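Local coordinates for protein putative aldehyde dehydrogenase (Burkholderia cenocepacia, PDB 4YWE) that probably oxidises aldehydes with NAD or NADP as the electron acceptor, as a member of the aldehyde dehydrogenase family, at residues R295-R300 and A396-V401. Sequence-based numbering, arbitrary orientation.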
loop_
_atom_site.group_PDB
_atom_site.type_symbol
_atom_site.label_atom_id
_atom_site.label_comp_id
_atom_site.label_asym_id
_atom_site.label_seq_id
_atom_site.Cartn_x
_atom_site.Cartn_y
_atom_site.Cartn_z
ATOM N N ARG A 295 1.266 -29.519 -20.122
ATOM C CA ARG A 295 2.099 -29.318 -21.301
ATOM C C ARG A 295 3.546 -29.100 -20.894
ATOM O O ARG A 295 3.831 -28.318 -19.987
ATOM C CB ARG A 295 1.614 -28.124 -22.126
ATOM C CG ARG A 295 0.352 -28.369 -22.934
ATOM C CD ARG A 295 0.028 -27.156 -23.794
ATOM N NE ARG A 295 -0.189 -25.960 -22.986
ATOM C CZ ARG A 295 0.112 -24.724 -23.376
ATOM N NH1 ARG A 295 0.654 -24.516 -24.568
ATOM N NH2 ARG A 295 -0.123 -23.697 -22.571
ATOM N N VAL A 296 4.461 -29.793 -21.561
ATOM C CA VAL A 296 5.879 -29.538 -21.357
ATOM C C VAL A 296 6.507 -29.125 -22.686
ATOM O O VAL A 296 6.490 -29.874 -23.665
ATOM C CB VAL A 296 6.596 -30.754 -20.727
ATOM C CG1 VAL A 296 6.313 -32.033 -21.505
ATOM C CG2 VAL A 296 8.091 -30.493 -20.617
ATOM N N LEU A 297 7.035 -27.906 -22.715
ATOM C CA LEU A 297 7.660 -27.364 -23.913
ATOM C C LEU A 297 9.173 -27.397 -23.746
ATOM O O LEU A 297 9.723 -26.713 -22.884
ATOM C CB LEU A 297 7.176 -25.938 -24.178
ATOM C CG LEU A 297 5.668 -25.711 -24.035
ATOM C CD1 LEU A 297 5.317 -24.244 -24.231
ATOM C CD2 LEU A 297 4.890 -26.587 -25.007
ATOM N N ILE A 298 9.839 -28.199 -24.569
ATOM C CA ILE A 298 11.270 -28.429 -24.419
ATOM C C ILE A 298 12.042 -27.886 -25.612
ATOM O O ILE A 298 11.666 -28.120 -26.758
ATOM C CB ILE A 298 11.566 -29.928 -24.235
ATOM C CG1 ILE A 298 10.561 -30.563 -23.275
ATOM C CG2 ILE A 298 12.992 -30.130 -23.748
ATOM C CD1 ILE A 298 10.565 -32.078 -23.301
ATOM N N GLU A 299 13.125 -27.164 -25.342
ATOM C CA GLU A 299 14.002 -26.690 -26.405
ATOM C C GLU A 299 14.537 -27.889 -27.182
ATOM O O GLU A 299 14.786 -28.946 -26.602
ATOM C CB GLU A 299 15.149 -25.853 -25.837
ATOM C CG GLU A 299 16.051 -25.235 -26.892
ATOM C CD GLU A 299 17.116 -24.338 -26.295
ATOM O OE1 GLU A 299 17.035 -24.039 -25.084
ATOM O OE2 GLU A 299 18.038 -23.934 -27.035
ATOM N N ARG A 300 14.699 -27.720 -28.491
ATOM C CA ARG A 300 15.052 -28.818 -29.388
ATOM C C ARG A 300 16.308 -29.577 -28.961
ATOM O O ARG A 300 16.372 -30.800 -29.089
ATOM C CB ARG A 300 15.235 -28.293 -30.813
ATOM C CG ARG A 300 13.971 -27.727 -31.435
ATOM C CD ARG A 300 14.145 -27.501 -32.929
ATOM N NE ARG A 300 12.895 -27.114 -33.576
ATOM C CZ ARG A 300 12.759 -26.906 -34.882
ATOM N NH1 ARG A 300 13.801 -27.051 -35.690
ATOM N NH2 ARG A 300 11.582 -26.557 -35.381
ATOM N N ALA A 396 1.411 -33.649 -22.284
ATOM C CA ALA A 396 1.675 -33.465 -23.708
ATOM C C ALA A 396 3.040 -32.819 -23.915
ATOM O O ALA A 396 3.310 -31.736 -23.392
ATOM C CB ALA A 396 0.582 -32.624 -24.351
ATOM N N ALA A 397 3.896 -33.485 -24.681
ATOM C CA ALA A 397 5.251 -32.999 -24.913
ATOM C C ALA A 397 5.461 -32.583 -26.365
ATOM O O ALA A 397 4.986 -33.246 -27.288
ATOM C CB ALA A 397 6.266 -34.061 -24.516
ATOM N N MET A 398 6.179 -31.480 -26.553
ATOM C CA MET A 398 6.509 -30.974 -27.881
ATOM C C MET A 398 7.728 -30.061 -27.783
ATOM O O MET A 398 8.085 -29.613 -26.694
ATOM C CB MET A 398 5.325 -30.220 -28.486
ATOM C CG MET A 398 4.967 -28.947 -27.739
ATOM S SD MET A 398 3.392 -28.243 -28.257
ATOM C CE MET A 398 2.243 -29.413 -27.537
ATOM N N ARG A 399 8.360 -29.781 -28.918
ATOM C CA ARG A 399 9.587 -28.988 -28.922
ATOM C C ARG A 399 9.368 -27.550 -29.394
ATOM O O ARG A 399 8.345 -27.232 -30.002
ATOM C CB ARG A 399 10.646 -29.660 -29.800
ATOM C CG ARG A 399 10.294 -29.700 -31.278
ATOM C CD ARG A 399 11.395 -30.364 -32.093
ATOM N NE ARG A 399 11.204 -30.172 -33.528
ATOM C CZ ARG A 399 12.094 -30.514 -34.454
ATOM N NH1 ARG A 399 13.246 -31.069 -34.101
ATOM N NH2 ARG A 399 11.834 -30.301 -35.737
ATOM N N PHE A 400 10.336 -26.685 -29.097
ATOM C CA PHE A 400 10.358 -25.326 -29.634
ATOM C C PHE A 400 11.791 -24.931 -29.987
ATOM O O PHE A 400 12.745 -25.460 -29.418
ATOM C CB PHE A 400 9.743 -24.323 -28.647
ATOM C CG PHE A 400 10.521 -24.153 -27.365
ATOM C CD1 PHE A 400 11.587 -23.268 -27.292
ATOM C CD2 PHE A 400 10.164 -24.852 -26.224
ATOM C CE1 PHE A 400 12.295 -23.104 -26.117
ATOM C CE2 PHE A 400 10.867 -24.690 -25.044
ATOM C CZ PHE A 400 11.933 -23.814 -24.990
ATOM N N VAL A 401 11.937 -23.996 -30.921
ATOM C CA VAL A 401 13.258 -23.627 -31.416
ATOM C C VAL A 401 13.867 -22.476 -30.611
ATOM O O VAL A 401 15.065 -22.482 -30.328
ATOM C CB VAL A 401 13.204 -23.281 -32.927
ATOM C CG1 VAL A 401 12.197 -22.173 -33.205
ATOM C CG2 VAL A 401 14.587 -22.903 -33.447
#
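Parallel strands 293-299 and 394-400, neighbours in a mixed sheet of the aldehyde dehydrogenase fold, pair in register from Arg295 beside Ala396 to Glu299 beside Phe400. A nearly straight bond from Val296 N to Ala396 O (2.9 Å) starts the ladder. The return bond from Met398 N to Val296 O is weak; Ile298 N then binds Met398 O in its carbonyl plane, and Phe400 N reaches Ile298 O (3.0 Å) from above that carbonyl plane. Arg300 N to Phe400 O adds a further, more bent bond (N-H...O 135°) beyond the last bridged pair.

On one face, Leu297 and Met398 lie side by side, Leu297 CD2 touching Met398 CG at 3.6 Å. In Phe400, chi1 of 66° sets CG between the backbone N and the carbonyl carbon; from there the ring leans over the neighbouring strand. Phe400 CE2 comes to 3.2 Å from Leu297 O, which lies at the ring edge near its plane, and Glu299 CA sits above the ring centre. Phe266 meets this ring edge-to-face. On the other face, Val296 CG1 touches Ala397 CB.

At the exposed end, the guanidinium groups of Arg300 and Arg399 stack, centres 3.7 Å apart and planes at 12°. Arg399 NH2 lies over the centre of the Arg300 group, whose opposite face meets Val401 CB; solvent probably lessens the cost of these close like charges. With helix 403-410 against Leu297 and Phe400 and helix 303-315 against Ile298, the pair belongs to a three-layer alpha/beta/alpha arrangement, consistent with the catalytic domain of aldehyde dehydrogenases.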